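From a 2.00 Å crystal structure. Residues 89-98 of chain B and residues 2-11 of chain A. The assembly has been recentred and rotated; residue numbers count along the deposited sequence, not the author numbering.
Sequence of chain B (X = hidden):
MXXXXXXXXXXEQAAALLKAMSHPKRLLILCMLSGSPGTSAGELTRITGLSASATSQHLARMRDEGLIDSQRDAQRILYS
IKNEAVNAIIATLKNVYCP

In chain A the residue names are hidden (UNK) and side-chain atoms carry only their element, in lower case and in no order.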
ATOM      1  N   ILE B  89       1.321  -1.681  -8.137  1.00 38.88           N
ATOM      2  CA  ILE B  89       1.763  -1.894  -6.770  1.00 37.53           C
ATOM      3  C   ILE B  89       2.164  -3.376  -6.573  1.00 38.89           C
ATOM      4  O   ILE B  89       3.180  -3.659  -5.938  1.00 38.62           O
ATOM      5  CB  ILE B  89       0.678  -1.454  -5.777  1.00 38.53           C
ATOM      6  CG1 ILE B  89       0.508   0.094  -5.793  1.00 34.97           C
ATOM      7  CG2 ILE B  89       0.904  -2.076  -4.375  1.00 37.79           C
ATOM      8  CD1 ILE B  89       1.681   0.910  -5.097  1.00 38.74           C
ATOM      9  N   ILE B  90       1.387  -4.330  -7.146  1.00 39.31           N
ATOM     10  CA  ILE B  90       1.768  -5.779  -7.099  1.00 40.32           C
ATOM     11  C   ILE B  90       3.143  -6.088  -7.681  1.00 40.55           C
ATOM     12  O   ILE B  90       3.926  -6.810  -7.063  1.00 42.55           O
ATOM     13  CB  ILE B  90       0.739  -6.653  -7.827  1.00 41.07           C
ATOM     14  CG1 ILE B  90      -0.518  -6.775  -6.959  1.00 42.98           C
ATOM     15  CG2 ILE B  90       1.325  -8.078  -8.071  1.00 41.80           C
ATOM     16  CD1 ILE B  90      -1.639  -7.254  -7.710  1.00 45.06           C
ATOM     17  N   ALA B  91       3.477  -5.537  -8.847  1.00 39.52           N
ATOM     18  CA  ALA B  91       4.857  -5.656  -9.427  1.00 39.20           C
ATOM     19  C   ALA B  91       5.976  -5.091  -8.556  1.00 39.19           C
ATOM     20  O   ALA B  91       7.063  -5.690  -8.399  1.00 36.45           O
ATOM     21  CB  ALA B  91       4.898  -4.999 -10.797  1.00 40.00           C
ATOM     22  N   THR B  92       5.742  -3.934  -7.924  1.00 38.17           N
ATOM     23  CA  THR B  92       6.732  -3.420  -6.995  1.00 38.50           C
ATOM     24  C   THR B  92       6.958  -4.339  -5.799  1.00 38.21           C
ATOM     25  O   THR B  92       8.068  -4.498  -5.348  1.00 38.62           O
ATOM     26  CB  THR B  92       6.375  -1.975  -6.504  1.00 39.17           C
ATOM     27  OG1 THR B  92       6.276  -1.101  -7.640  1.00 39.48           O
ATOM     28  CG2 THR B  92       7.430  -1.453  -5.517  1.00 37.22           C
ATOM     29  N   LEU B  93       5.884  -4.847  -5.227  1.00 39.58           N
ATOM     30  CA  LEU B  93       5.967  -5.707  -4.078  1.00 40.31           C
ATOM     31  C   LEU B  93       6.769  -6.985  -4.444  1.00 41.65           C
ATOM     32  O   LEU B  93       7.610  -7.469  -3.701  1.00 40.44           O
ATOM     33  CB  LEU B  93       4.543  -6.028  -3.570  1.00 39.79           C
ATOM     34  CG  LEU B  93       3.718  -4.930  -2.893  1.00 39.58           C
ATOM     35  CD1 LEU B  93       2.308  -5.475  -2.486  1.00 41.63           C
ATOM     36  CD2 LEU B  93       4.495  -4.360  -1.747  1.00 40.47           C
ATOM     37  N   LYS B  94       6.504  -7.516  -5.624  1.00 43.12           N
ATOM     38  CA  LYS B  94       7.343  -8.569  -6.216  1.00 44.07           C
ATOM     39  C   LYS B  94       8.810  -8.251  -6.249  1.00 44.60           C
ATOM     40  O   LYS B  94       9.628  -9.090  -5.854  1.00 45.23           O
ATOM     41  CB  LYS B  94       6.921  -8.860  -7.659  1.00 44.26           C
ATOM     42  CG  LYS B  94       5.790  -9.718  -7.759  1.00 48.40           C
ATOM     43  CD  LYS B  94       6.011 -10.655  -8.995  1.00 55.35           C
ATOM     44  CE  LYS B  94       5.777  -9.929 -10.335  1.00 55.49           C
ATOM     45  NZ  LYS B  94       4.349 -10.005 -10.718  1.00 61.03           N
ATOM     46  N   ASN B  95       9.141  -7.090  -6.781  1.00 45.93           N
ATOM     47  CA  ASN B  95      10.512  -6.662  -6.871  1.00 48.43           C
ATOM     48  C   ASN B  95      11.107  -6.452  -5.480  1.00 48.47           C
ATOM     49  O   ASN B  95      12.296  -6.638  -5.298  1.00 47.87           O
ATOM     50  CB  ASN B  95      10.693  -5.351  -7.643  1.00 48.94           C
ATOM     51  CG  ASN B  95      10.149  -5.379  -9.065  1.00 53.52           C
ATOM     52  OD1 ASN B  95       9.727  -6.402  -9.591  1.00 58.41           O
ATOM     53  ND2 ASN B  95      10.101  -4.186  -9.678  1.00 53.99           N
ATOM     54  N   VAL B  96      10.292  -6.040  -4.505  1.00 48.52           N
ATOM     55  CA  VAL B  96      10.768  -5.906  -3.130  1.00 49.21           C
ATOM     56  C   VAL B  96      10.957  -7.254  -2.402  1.00 49.52           C
ATOM     57  O   VAL B  96      11.966  -7.458  -1.735  1.00 49.64           O
ATOM     58  CB  VAL B  96       9.838  -4.998  -2.292  1.00 48.53           C
ATOM     59  CG1 VAL B  96      10.300  -4.947  -0.811  1.00 47.09           C
ATOM     60  CG2 VAL B  96       9.763  -3.632  -2.934  1.00 46.90           C
ATOM     61  N   TYR B  97       9.997  -8.158  -2.502  1.00 51.45           N
ATOM     62  CA  TYR B  97       9.998  -9.352  -1.677  1.00 52.79           C
ATOM     63  C   TYR B  97      10.704 -10.551  -2.325  1.00 55.61           C
ATOM     64  O   TYR B  97      10.965 -11.559  -1.680  1.00 55.95           O
ATOM     65  CB  TYR B  97       8.602  -9.651  -1.210  1.00 52.24           C
ATOM     66  CG  TYR B  97       8.106  -8.682  -0.153  1.00 51.81           C
ATOM     67  CD1 TYR B  97       8.406  -8.874   1.211  1.00 52.89           C
ATOM     68  CD2 TYR B  97       7.375  -7.562  -0.505  1.00 51.70           C
ATOM     69  CE1 TYR B  97       7.935  -7.957   2.195  1.00 51.77           C
ATOM     70  CE2 TYR B  97       6.908  -6.669   0.446  1.00 52.45           C
ATOM     71  CZ  TYR B  97       7.192  -6.878   1.791  1.00 52.31           C
ATOM     72  OH  TYR B  97       6.725  -5.974   2.675  1.00 50.55           O
ATOM     73  N   CYS B  98      11.061 -10.408  -3.602  1.00 57.60           N
ATOM     74  CA  CYS B  98      11.925 -11.361  -4.282  1.00 58.33           C
ATOM     75  C   CYS B  98      13.251 -10.684  -4.556  1.00 59.01           C
ATOM     76  O   CYS B  98      13.360  -9.934  -5.513  1.00 59.94           O
ATOM     77  CB  CYS B  98      11.269 -11.826  -5.575  1.00 58.93           C
ATOM     78  SG  CYS B  98       9.542 -12.327  -5.322  1.00 64.31           S
TER
ATOM     79  N   UNK A   2       1.936 -17.278 -10.900  1.00 56.02           N
ATOM     80  CA  UNK A   2       3.324 -16.914 -10.636  1.00 55.96           C
ATOM     81  C   UNK A   2       3.433 -15.779  -9.641  1.00 55.91           C
ATOM     82  O   UNK A   2       4.318 -15.816  -8.758  1.00 56.25           O
ATOM     83  c   UNK A   2       4.051 -16.501 -11.918  1.00 56.62           C
ATOM     84  o   UNK A   2       4.001 -17.585 -12.832  1.00 58.00           O
ATOM     85  c   UNK A   2       5.501 -16.150 -11.650  1.00 55.66           C
ATOM     86  N   UNK A   3       2.568 -14.756  -9.768  1.00 54.22           N
ATOM     87  CA  UNK A   3       2.596 -13.673  -8.807  1.00 53.64           C
ATOM     88  C   UNK A   3       2.253 -14.221  -7.445  1.00 52.03           C
ATOM     89  O   UNK A   3       2.824 -13.817  -6.427  1.00 50.94           O
ATOM     90  c   UNK A   3       2.137 -12.145 -11.568  1.00 58.84           C
ATOM     91  o   UNK A   3       1.451 -13.126 -11.928  1.00 58.54           O
ATOM     92  c   UNK A   3       2.022 -11.565 -10.153  1.00 55.76           C
ATOM     93  o   UNK A   3       2.915 -11.561 -12.345  1.00 62.97           O
ATOM     94  c   UNK A   3       1.579 -12.555  -9.127  1.00 54.00           C
ATOM     95  N   UNK A   4       1.261 -15.104  -7.421  1.00 50.27           N
ATOM     96  CA  UNK A   4       0.827 -15.691  -6.178  1.00 50.10           C
ATOM     97  C   UNK A   4       1.982 -16.473  -5.545  1.00 50.27           C
ATOM     98  O   UNK A   4       2.227 -16.357  -4.337  1.00 50.06           O
ATOM     99  c   UNK A   4      -2.031 -18.222  -5.371  1.00 50.49           C
ATOM    100  c   UNK A   4      -1.355 -16.144  -4.224  1.00 49.71           C
ATOM    101  c   UNK A   4      -0.385 -16.595  -6.415  1.00 49.74           C
ATOM    102  c   UNK A   4      -0.911 -17.218  -5.133  1.00 50.29           C
ATOM    103  N   UNK A   5       2.671 -17.289  -6.347  1.00 50.76           N
ATOM    104  CA  UNK A   5       3.758 -18.127  -5.853  1.00 51.70           C
ATOM    105  C   UNK A   5       4.958 -17.277  -5.331  1.00 53.00           C
ATOM    106  O   UNK A   5       5.609 -17.602  -4.317  1.00 53.84           O
ATOM    107  c   UNK A   5       4.175 -19.105  -6.952  1.00 51.68           C
ATOM    108  N   UNK A   6       5.221 -16.129  -5.953  1.00 53.31           N
ATOM    109  CA  UNK A   6       6.364 -15.323  -5.510  1.00 53.52           C
ATOM    110  C   UNK A   6       6.057 -14.564  -4.240  1.00 52.63           C
ATOM    111  O   UNK A   6       6.933 -14.415  -3.378  1.00 52.54           O
ATOM    112  o   UNK A   6       6.328 -13.520  -9.517  1.00 57.86           O
ATOM    113  c   UNK A   6       7.310 -14.974  -7.846  1.00 56.01           C
ATOM    114  n   UNK A   6       8.590 -13.480  -9.262  1.00 58.25           N
ATOM    115  c   UNK A   6       6.747 -14.336  -6.581  1.00 54.20           C
ATOM    116  c   UNK A   6       7.368 -13.936  -8.959  1.00 56.93           C
ATOM    117  N   UNK A   7       4.810 -14.119  -4.083  1.00 49.14           N
ATOM    118  CA  UNK A   7       4.525 -13.235  -3.022  1.00 48.59           C
ATOM    119  C   UNK A   7       3.800 -13.842  -1.873  1.00 47.24           C
ATOM    120  O   UNK A   7       3.653 -13.190  -0.838  1.00 46.45           O
ATOM    121  c   UNK A   7       3.779 -10.675  -2.989  1.00 51.01           C
ATOM    122  c   UNK A   7       3.679 -12.046  -3.593  1.00 49.64           C
ATOM    123  c   UNK A   7       5.215 -10.265  -2.935  1.00 51.41           C
ATOM    124  c   UNK A   7       2.872  -9.720  -3.840  1.00 50.78           C
ATOM    125  N   UNK A   8       3.247 -15.039  -2.011  1.00 46.42           N
ATOM    126  CA  UNK A   8       2.324 -15.466  -0.970  1.00 47.17           C
ATOM    127  C   UNK A   8       2.966 -15.638   0.384  1.00 47.09           C
ATOM    128  O   UNK A   8       2.360 -15.305   1.406  1.00 48.09           O
ATOM    129  o   UNK A   8       0.222 -19.000  -2.090  1.00 55.56           O
ATOM    130  c   UNK A   8       2.346 -17.990  -1.559  1.00 48.33           C
ATOM    131  c   UNK A   8       1.534 -16.735  -1.357  1.00 46.58           C
ATOM    132  n   UNK A   8       2.062 -20.236  -2.492  1.00 52.50           N
ATOM    133  c   UNK A   8       1.451 -19.127  -2.084  1.00 49.94           C
ATOM    134  N   UNK A   9       4.195 -16.148   0.417  1.00 47.88           N
ATOM    135  CA  UNK A   9       4.917 -16.278   1.700  1.00 48.24           C
ATOM    136  C   UNK A   9       5.233 -14.934   2.336  1.00 48.76           C
ATOM    137  O   UNK A   9       5.611 -14.891   3.491  1.00 48.40           O
ATOM    138  c   UNK A   9       6.187 -17.050   1.493  1.00 48.43           C
ATOM    139  N   UNK A  10       5.062 -13.839   1.587  1.00 48.39           N
ATOM    140  CA  UNK A  10       5.372 -12.470   2.037  1.00 47.65           C
ATOM    141  C   UNK A  10       4.151 -11.590   2.218  1.00 47.44           C
ATOM    142  O   UNK A  10       4.265 -10.354   2.503  1.00 46.24           O
ATOM    143  o   UNK A  10       7.527 -12.272   1.004  1.00 49.35           O
ATOM    144  c   UNK A  10       6.230 -11.786   0.971  1.00 48.14           C
ATOM    145  N   UNK A  11       2.989 -12.186   2.005  1.00 46.95           N
ATOM    146  CA  UNK A  11       1.747 -11.408   1.893  1.00 46.50           C
ATOM    147  C   UNK A  11       1.396 -10.751   3.221  1.00 45.66           C
ATOM    148  O   UNK A  11       0.857  -9.700   3.247  1.00 41.44           O
ATOM    149  c   UNK A  11       0.624 -12.295   1.388  1.00 45.96           C
TER

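Position 2 of chain A carries three side-chain atoms, a carbon bearing one oxygen and one carbon. A fork at CB with a hydroxyl on one arm is threonine. CG2 of Thr A2, its nearest side-chain atom, is 6.1 Å from CD of Lys B94, so Thr A2 is identified by its atoms alone.

Position 3 has three carbons in a row, the last carrying two oxygens. One of the two oxygens reaches NZ of Lys B94, and the chain of carbons touches Ile B90. A terminal carboxylate two carbons beyond CB is glutamate; aspartate would be one carbon shorter. The environment agrees, because NZ of Lys B94 lies 2.7 Å from OE2 of Glu A3, a hydrogen bond within a salt bridge. The placement of NZ is less sure than the distance suggests. In the aliphatic part of the same side chain, CG of Glu A3 is 4.1 Å from CG2 of Ile B90.

Position 4 shows four carbons, forked at the second, which is leucine. Leu A4 is buried, yet it is out of reach of this stretch of chain B, so its packing lies elsewhere in the structure. Position 5 has a single carbon and is alanine, likewise out of reach.

Position 6 holds three carbons, the third bearing one oxygen and one nitrogen. Its CA-to-CB bond points toward chain B, and its CB touches Cys B98. The atoms make it glutamine. CB of Gln A6 lies 3.7 Å from SG of Cys B98. The amide is probably turned over in the model, so no contact is assigned to its oxygen or nitrogen.

Position 7 again has four carbons forked at the second, and no heteroatom. Its CA-to-CB bond runs sideways, but the end of the side chain approaches chain B, where the branch carbons pack on Leu B93 and Tyr B97. This is leucine, and it has the largest covered area of the ten, 88 Å². CD1 of Leu A7 is 3.8 Å from O of Leu B93 and 3.9 Å from CB of Tyr B97, while CD2 of Leu A7 is 4.1 Å from CB of Leu B93.

Position 8 repeats the pattern of three carbons ending in one oxygen and one nitrogen, hence glutamine; Gln A8 is out of reach of this stretch. Position 9, with one carbon, is alanine, also out of reach.

Position 10 has one carbon and then one oxygen, which approaches the ring of Tyr B97, hence serine. OG of Ser A10 stands 3.5 Å from CD1 of Tyr B97, and the backbone O of Ser A10 sits over one face of that ring. Position 11 has one carbon, so it is alanine; its CA-to-CB bond points away from chain B.

The contact joins two helices crossing at 41°, their axes 10.1 Å apart at closest approach, and buries 466 Å² in total. Positions 3, 6 and 7 lie on one side of the helix and face the partner, and position 10 follows three residues after 7. Leu A7 supplies the apolar centre against Leu B93 and Tyr B97, and the Lys B94 to Glu A3 salt bridge adds a charged link.

Chain A (2-11) TELAQLQASA
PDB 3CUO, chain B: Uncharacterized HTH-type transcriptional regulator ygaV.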